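PDB 5FXU: envelope polyprotein from Puumala orthohantavirus, which supplies the Gn glycoprotein ectodomain of the hantaviral surface, an antigenic envelope component that probably acts with its partner Gc in cell entry. Local coordinates for residues T219-I231 and T310-I322. Numbering follows the deposited sequence.
Sequences TSCTGNGFQGYYI and TGVLTAKDDPVYI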
ATOM      1  N   THR A 219       3.218  -6.012 -26.993  1.00117.37           N
ATOM      2  CA  THR A 219       2.070  -6.687 -27.608  1.00115.87           C
ATOM      3  C   THR A 219       0.843  -6.769 -26.669  1.00110.26           C
ATOM      4  O   THR A 219       0.893  -6.321 -25.517  1.00107.16           O
ATOM      5  CB  THR A 219       2.499  -8.099 -28.076  1.00118.04           C
ATOM      6  OG1 THR A 219       2.976  -8.858 -26.957  1.00113.93           O
ATOM      7  CG2 THR A 219       3.615  -8.000 -29.140  1.00119.27           C
ATOM      8  N   SER A 220      -0.258  -7.325 -27.188  1.00105.63           N
ATOM      9  CA  SER A 220      -1.544  -7.402 -26.474  1.00 98.86           C
ATOM     10  C   SER A 220      -1.716  -8.612 -25.530  1.00 92.68           C
ATOM     11  O   SER A 220      -1.688  -9.769 -25.961  1.00 89.28           O
ATOM     12  CB  SER A 220      -2.698  -7.384 -27.484  1.00 99.59           C
ATOM     13  OG  SER A 220      -3.914  -7.037 -26.850  1.00100.00           O
ATOM     14  N   CYS A 221      -1.905  -8.319 -24.239  1.00 89.61           N
ATOM     15  CA  CYS A 221      -2.357  -9.306 -23.248  1.00 85.74           C
ATOM     16  C   CYS A 221      -3.842  -9.532 -23.327  1.00 84.12           C
ATOM     17  O   CYS A 221      -4.608  -8.591 -23.435  1.00 79.96           O
ATOM     18  CB  CYS A 221      -2.066  -8.873 -21.810  1.00 84.01           C
ATOM     19  SG  CYS A 221      -0.372  -8.985 -21.247  1.00 84.37           S
ATOM     20  N   THR A 222      -4.247 -10.782 -23.172  1.00 87.68           N
ATOM     21  CA  THR A 222      -5.647 -11.150 -23.408  1.00 90.64           C
ATOM     22  C   THR A 222      -6.538 -10.800 -22.191  1.00 84.21           C
ATOM     23  O   THR A 222      -7.496 -10.017 -22.311  1.00 87.28           O
ATOM     24  CB  THR A 222      -5.801 -12.644 -23.836  1.00 95.81           C
ATOM     25  OG1 THR A 222      -5.364 -13.518 -22.780  1.00 99.26           O
ATOM     26  CG2 THR A 222      -5.003 -12.959 -25.143  1.00 96.44           C
ATOM     27  N   GLY A 223      -6.185 -11.353 -21.032  1.00 78.42           N
ATOM     28  CA  GLY A 223      -7.043 -11.354 -19.837  1.00 76.78           C
ATOM     29  C   GLY A 223      -6.526 -10.790 -18.509  1.00 75.70           C
ATOM     30  O   GLY A 223      -6.241 -11.543 -17.568  1.00 80.24           O
ATOM     31  N   ASN A 224      -6.420  -9.462 -18.427  1.00 72.01           N
ATOM     32  CA  ASN A 224      -6.155  -8.750 -17.164  1.00 65.52           C
ATOM     33  C   ASN A 224      -7.303  -7.813 -16.730  1.00 60.59           C
ATOM     34  O   ASN A 224      -7.307  -6.582 -16.894  1.00 60.39           O
ATOM     35  CB  ASN A 224      -4.771  -8.141 -17.195  1.00 65.15           C
ATOM     36  CG  ASN A 224      -3.669  -9.228 -17.143  1.00 65.27           C
ATOM     37  OD1 ASN A 224      -3.655 -10.012 -16.207  1.00 61.82           O
ATOM     38  ND2 ASN A 224      -2.783  -9.302 -18.141  1.00 65.50           N
ATOM     39  N   GLY A 225      -8.275  -8.483 -16.122  1.00 55.88           N
ATOM     40  CA  GLY A 225      -9.559  -7.936 -15.821  1.00 52.85           C
ATOM     41  C   GLY A 225      -9.771  -7.294 -14.460  1.00 50.32           C
ATOM     42  O   GLY A 225     -10.853  -6.784 -14.230  1.00 52.81           O
ATOM     43  N   PHE A 226      -8.791  -7.301 -13.551  1.00 45.20           N
ATOM     44  CA  PHE A 226      -8.981  -6.645 -12.250  1.00 41.02           C
ATOM     45  C   PHE A 226      -9.505  -5.189 -12.369  1.00 41.17           C
ATOM     46  O   PHE A 226      -9.058  -4.426 -13.211  1.00 39.78           O
ATOM     47  CB  PHE A 226      -7.722  -6.662 -11.410  1.00 39.02           C
ATOM     48  CG  PHE A 226      -7.867  -5.867 -10.132  1.00 36.98           C
ATOM     49  CD1 PHE A 226      -8.576  -6.369  -9.058  1.00 36.26           C
ATOM     50  CD2 PHE A 226      -7.355  -4.575 -10.045  1.00 35.21           C
ATOM     51  CE1 PHE A 226      -8.749  -5.616  -7.905  1.00 35.26           C
ATOM     52  CE2 PHE A 226      -7.514  -3.835  -8.899  1.00 34.69           C
ATOM     53  CZ  PHE A 226      -8.215  -4.355  -7.826  1.00 34.95           C
ATOM     54  N   GLN A 227     -10.503  -4.853 -11.557  1.00 40.50           N
ATOM     55  CA  GLN A 227     -11.102  -3.532 -11.572  1.00 41.24           C
ATOM     56  C   GLN A 227     -10.867  -2.836 -10.252  1.00 40.12           C
ATOM     57  O   GLN A 227     -11.263  -3.318  -9.186  1.00 39.22           O
ATOM     58  CB  GLN A 227     -12.596  -3.585 -11.922  1.00 42.59           C
ATOM     59  CG  GLN A 227     -12.830  -3.712 -13.425  1.00 43.43           C
ATOM     60  CD  GLN A 227     -14.281  -3.594 -13.838  1.00 44.18           C
ATOM     61  OE1 GLN A 227     -14.858  -2.507 -13.841  1.00 43.67           O
ATOM     62  NE2 GLN A 227     -14.875  -4.718 -14.200  1.00 45.68           N
ATOM     63  N   GLY A 228     -10.175  -1.705 -10.331  1.00 38.87           N
ATOM     64  CA  GLY A 228      -9.839  -0.947  -9.147  1.00 37.29           C
ATOM     65  C   GLY A 228      -8.898   0.185  -9.441  1.00 35.71           C
ATOM     66  O   GLY A 228      -8.716   0.577 -10.590  1.00 38.16           O
ATOM     67  N   TYR A 229      -8.317   0.729  -8.393  1.00 33.42           N
ATOM     68  CA  TYR A 229      -7.490   1.916  -8.525  1.00 32.36           C
ATOM     69  C   TYR A 229      -6.658   2.082  -7.301  1.00 30.15           C
ATOM     70  O   TYR A 229      -6.872   1.383  -6.330  1.00 29.69           O
ATOM     71  CB  TYR A 229      -8.357   3.159  -8.732  1.00 33.31           C
ATOM     72  CG  TYR A 229      -9.316   3.496  -7.631  1.00 33.08           C
ATOM     73  CD1 TYR A 229     -10.601   2.958  -7.605  1.00 34.58           C
ATOM     74  CD2 TYR A 229      -8.971   4.411  -6.645  1.00 32.87           C
ATOM     75  CE1 TYR A 229     -11.502   3.290  -6.582  1.00 34.79           C
ATOM     76  CE2 TYR A 229      -9.862   4.755  -5.632  1.00 32.81           C
ATOM     77  CZ  TYR A 229     -11.116   4.191  -5.614  1.00 34.08           C
ATOM     78  OH  TYR A 229     -11.968   4.533  -4.611  1.00 35.75           O
ATOM     79  N   TYR A 230      -5.688   2.991  -7.356  1.00 28.55           N
ATOM     80  CA  TYR A 230      -4.913   3.304  -6.169  1.00 26.98           C
ATOM     81  C   TYR A 230      -5.354   4.680  -5.652  1.00 27.94           C
ATOM     82  O   TYR A 230      -5.635   5.581  -6.442  1.00 26.60           O
ATOM     83  CB  TYR A 230      -3.396   3.265  -6.447  1.00 25.17           C
ATOM     84  CG  TYR A 230      -2.783   1.888  -6.477  1.00 24.23           C
ATOM     85  CD1 TYR A 230      -2.378   1.263  -5.293  1.00 23.63           C
ATOM     86  CD2 TYR A 230      -2.561   1.226  -7.662  1.00 23.60           C
ATOM     87  CE1 TYR A 230      -1.776   0.022  -5.308  1.00 23.34           C
ATOM     88  CE2 TYR A 230      -1.975  -0.013  -7.685  1.00 23.78           C
ATOM     89  CZ  TYR A 230      -1.579  -0.628  -6.513  1.00 23.44           C
ATOM     90  OH  TYR A 230      -0.988  -1.873  -6.550  1.00 22.53           O
ATOM     91  N   ILE A 231      -5.359   4.820  -4.320  1.00 28.86           N
ATOM     92  CA  ILE A 231      -5.531   6.104  -3.669  1.00 30.67           C
ATOM     93  C   ILE A 231      -4.263   6.359  -2.880  1.00 30.82           C
ATOM     94  O   ILE A 231      -3.797   5.485  -2.152  1.00 31.19           O
ATOM     95  CB  ILE A 231      -6.843   6.145  -2.854  1.00 32.30           C
ATOM     96  CG1 ILE A 231      -7.271   7.573  -2.624  1.00 34.72           C
ATOM     97  CG2 ILE A 231      -6.745   5.358  -1.548  1.00 32.96           C
ATOM     98  CD1 ILE A 231      -7.922   8.208  -3.852  1.00 36.55           C
ATOM     99  N   THR A 310       1.581  -9.141   0.209  1.00 28.97           N
ATOM    100  CA  THR A 310       0.144  -9.127  -0.100  1.00 29.18           C
ATOM    101  C   THR A 310      -0.131  -8.494  -1.473  1.00 28.66           C
ATOM    102  O   THR A 310       0.547  -7.559  -1.890  1.00 27.00           O
ATOM    103  CB  THR A 310      -0.633  -8.334   0.944  1.00 29.42           C
ATOM    104  OG1 THR A 310      -0.074  -7.023   1.010  1.00 30.99           O
ATOM    105  CG2 THR A 310      -0.534  -8.986   2.333  1.00 30.25           C
ATOM    106  N   GLY A 311      -1.114  -9.039  -2.172  1.00 28.89           N
ATOM    107  CA  GLY A 311      -1.549  -8.472  -3.434  1.00 28.90           C
ATOM    108  C   GLY A 311      -2.836  -9.086  -3.934  1.00 29.46           C
ATOM    109  O   GLY A 311      -3.482  -9.856  -3.228  1.00 28.22           O
ATOM    110  N   VAL A 312      -3.189  -8.749  -5.164  1.00 30.58           N
ATOM    111  CA  VAL A 312      -4.365  -9.267  -5.848  1.00 33.21           C
ATOM    112  C   VAL A 312      -3.935  -9.779  -7.216  1.00 33.42           C
ATOM    113  O   VAL A 312      -3.077  -9.198  -7.848  1.00 32.75           O
ATOM    114  CB  VAL A 312      -5.406  -8.143  -6.048  1.00 36.39           C
ATOM    115  CG1 VAL A 312      -6.703  -8.646  -6.624  1.00 38.40           C
ATOM    116  CG2 VAL A 312      -5.729  -7.487  -4.719  1.00 39.36           C
ATOM    117  N   LEU A 313      -4.546 -10.862  -7.670  1.00 35.10           N
ATOM    118  CA  LEU A 313      -4.393 -11.305  -9.045  1.00 36.87           C
ATOM    119  C   LEU A 313      -4.928 -10.268 -10.005  1.00 37.44           C
ATOM    120  O   LEU A 313      -6.028  -9.756  -9.798  1.00 38.91           O
ATOM    121  CB  LEU A 313      -5.173 -12.596  -9.281  1.00 38.28           C
ATOM    122  CG  LEU A 313      -4.686 -13.865  -8.587  1.00 38.01           C
ATOM    123  CD1 LEU A 313      -5.535 -14.996  -9.073  1.00 39.77           C
ATOM    124  CD2 LEU A 313      -3.224 -14.165  -8.833  1.00 37.76           C
ATOM    125  N   THR A 314      -4.180  -9.979 -11.065  1.00 38.25           N
ATOM    126  CA  THR A 314      -4.649  -9.025 -12.076  1.00 39.53           C
ATOM    127  C   THR A 314      -5.690  -9.636 -13.002  1.00 41.39           C
ATOM    128  O   THR A 314      -6.459  -8.918 -13.610  1.00 41.24           O
ATOM    129  CB  THR A 314      -3.500  -8.482 -12.922  1.00 39.60           C
ATOM    130  OG1 THR A 314      -2.881  -9.555 -13.633  1.00 41.13           O
ATOM    131  CG2 THR A 314      -2.461  -7.773 -12.068  1.00 39.63           C
ATOM    132  N   ALA A 315      -5.723 -10.969 -13.087  1.00 44.36           N
ATOM    133  CA  ALA A 315      -6.560 -11.679 -14.042  1.00 46.87           C
ATOM    134  C   ALA A 315      -8.048 -11.642 -13.737  1.00 50.55           C
ATOM    135  O   ALA A 315      -8.858 -11.726 -14.663  1.00 52.75           O
ATOM    136  CB  ALA A 315      -6.106 -13.137 -14.206  1.00 46.51           C
ATOM    137  N   LYS A 316      -8.428 -11.566 -12.467  1.00 53.29           N
ATOM    138  CA  LYS A 316      -9.859 -11.657 -12.120  1.00 56.41           C
ATOM    139  C   LYS A 316     -10.471 -10.312 -11.780  1.00 55.31           C
ATOM    140  O   LYS A 316      -9.975  -9.606 -10.898  1.00 51.19           O
ATOM    141  CB  LYS A 316     -10.080 -12.642 -10.960  1.00 59.62           C
ATOM    142  CG  LYS A 316      -9.652 -14.077 -11.253  1.00 61.32           C
ATOM    143  CD  LYS A 316     -10.382 -14.657 -12.447  1.00 64.02           C
ATOM    144  CE  LYS A 316     -10.061 -16.131 -12.603  1.00 67.52           C
ATOM    145  NZ  LYS A 316     -10.805 -16.691 -13.766  1.00 70.09           N
ATOM    146  N   ASP A 317     -11.557  -9.990 -12.491  1.00 58.39           N
ATOM    147  CA  ASP A 317     -12.413  -8.835 -12.187  1.00 60.37           C
ATOM    148  C   ASP A 317     -12.726  -8.725 -10.705  1.00 59.25           C
ATOM    149  O   ASP A 317     -12.502  -7.683 -10.079  1.00 56.31           O
ATOM    150  CB  ASP A 317     -13.747  -8.914 -12.949  1.00 65.44           C
ATOM    151  CG  ASP A 317     -13.622  -8.542 -14.436  1.00 69.82           C
ATOM    152  OD1 ASP A 317     -13.164  -9.410 -15.221  1.00 72.85           O
ATOM    153  OD2 ASP A 317     -13.991  -7.397 -14.822  1.00 69.14           O
ATOM    154  N   ASP A 318     -13.265  -9.820 -10.173  1.00 60.75           N
ATOM    155  CA  ASP A 318     -13.494  -9.987  -8.742  1.00 60.28           C
ATOM    156  C   ASP A 318     -12.150 -10.277  -8.109  1.00 56.25           C
ATOM    157  O   ASP A 318     -11.501 -11.247  -8.507  1.00 55.43           O
ATOM    158  CB  ASP A 318     -14.415 -11.182  -8.476  1.00 64.87           C
ATOM    159  CG  ASP A 318     -15.800 -10.998  -9.074  1.00 68.77           C
ATOM    160  OD1 ASP A 318     -16.314  -9.847  -9.103  1.00 69.74           O
ATOM    161  OD2 ASP A 318     -16.373 -12.026  -9.504  1.00 72.95           O
ATOM    162  N   PRO A 319     -11.737  -9.448  -7.127  1.00 50.93           N
ATOM    163  CA  PRO A 319     -10.404  -9.587  -6.549  1.00 47.78           C
ATOM    164  C   PRO A 319     -10.135 -10.939  -5.854  1.00 45.34           C
ATOM    165  O   PRO A 319     -10.960 -11.417  -5.070  1.00 44.48           O
ATOM    166  CB  PRO A 319     -10.333  -8.440  -5.538  1.00 48.19           C
ATOM    167  CG  PRO A 319     -11.748  -8.104  -5.212  1.00 49.40           C
ATOM    168  CD  PRO A 319     -12.555  -8.438  -6.428  1.00 50.04           C
ATOM    169  N   VAL A 320      -9.013 -11.561  -6.205  1.00 41.56           N
ATOM    170  CA  VAL A 320      -8.502 -12.713  -5.485  1.00 39.63           C
ATOM    171  C   VAL A 320      -7.295 -12.223  -4.710  1.00 36.54           C
ATOM    172  O   VAL A 320      -6.259 -11.950  -5.313  1.00 35.18           O
ATOM    173  CB  VAL A 320      -8.104 -13.837  -6.442  1.00 39.90           C
ATOM    174  CG1 VAL A 320      -7.439 -14.977  -5.683  1.00 40.23           C
ATOM    175  CG2 VAL A 320      -9.329 -14.342  -7.165  1.00 41.34           C
ATOM    176  N   TYR A 321      -7.447 -12.103  -3.395  1.00 34.58           N
ATOM    177  CA  TYR A 321      -6.398 -11.564  -2.546  1.00 33.77           C
ATOM    178  C   TYR A 321      -5.433 -12.663  -2.137  1.00 32.31           C
ATOM    179  O   TYR A 321      -5.846 -13.766  -1.811  1.00 32.69           O
ATOM    180  CB  TYR A 321      -6.990 -10.887  -1.298  1.00 34.64           C
ATOM    181  CG  TYR A 321      -7.751  -9.627  -1.571  1.00 35.70           C
ATOM    182  CD1 TYR A 321      -7.090  -8.428  -1.690  1.00 35.58           C
ATOM    183  CD2 TYR A 321      -9.150  -9.627  -1.696  1.00 37.57           C
ATOM    184  CE1 TYR A 321      -7.779  -7.250  -1.936  1.00 36.52           C
ATOM    185  CE2 TYR A 321      -9.860  -8.453  -1.946  1.00 38.28           C
ATOM    186  CZ  TYR A 321      -9.160  -7.259  -2.069  1.00 38.19           C
ATOM    187  OH  TYR A 321      -9.807  -6.076  -2.346  1.00 38.36           O
ATOM    188  N   ILE A 322      -4.156 -12.345  -2.152  1.00 31.89           N
ATOM    189  CA  ILE A 322      -3.096 -13.302  -1.886  1.00 33.02           C
ATOM    190  C   ILE A 322      -2.187 -12.820  -0.786  1.00 31.10           C
ATOM    191  O   ILE A 322      -1.835 -11.674  -0.733  1.00 30.15           O
ATOM    192  CB  ILE A 322      -2.260 -13.566  -3.156  1.00 35.34           C
ATOM    193  CG1 ILE A 322      -3.126 -14.315  -4.158  1.00 37.52           C
ATOM    194  CG2 ILE A 322      -1.058 -14.463  -2.874  1.00 35.69           C
ATOM    195  CD1 ILE A 322      -3.120 -13.632  -5.478  1.00 40.03           C
TER
HETATM  196  O   HOH W   1     -12.889  -5.478  -8.537  1.00 43.17           O
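Phe226 and Thr314 meet where the loop leading into strand 228-234 crosses the connection of a beta-hairpin that pairs strands 310-313 and 321-323 in the beta-rich Gn head. The hairpin pairing is established by Gly311 and Ile322, which exchange backbone hydrogen bonds. Across the contact, the amide N of Phe226 donates to Thr314 O at 2.8 Å, with an N-H...O angle of 160°.

The tight part centres on the Phe226 side chain. Its CG lies anti to the backbone N (chi1 174°), which turns the ring toward Val312 and Pro319: Phe226 CD1 packs 3.8 Å from Val312 CG1, while Phe226 CE1 reaches Pro319 CB at 4.0 Å. Val312 approaches obliquely, whereas Pro319 CB and the carbonyl oxygen of Lys316 sit at the ring edge. Val312 also touches Leu195 of strand 185-197 and Leu343 of strand 340-354, which joins the hairpin side to those strands. Nearby, Thr314 OG1 donates to the buried Asn224 OD1 at 2.7 Å, the donor lying well above the carbonyl plane; Asn224 ND2 in turn donates to Cys336 O, adding a tie to the partner of Cys221 in a disulfide.

The contact is looser at Ala315 and Lys316, which are exposed; the CB of each points away from the loop, although Ala315 CB still grazes Gly223 O. The Gln227-Asp317 side is polar but well bonded. A water bridges Gln227 O and Asp317 O, donating to both. The Gln227 amide and Asp317 carboxylate stand nearly perpendicular, their planes 81° apart. Lys207 salt-bridges Asp317 OD2, which would favour the charged carboxylate. Gln227 NE2 donates at 2.9 Å to the anti lone pair of that same Asp317 OD2.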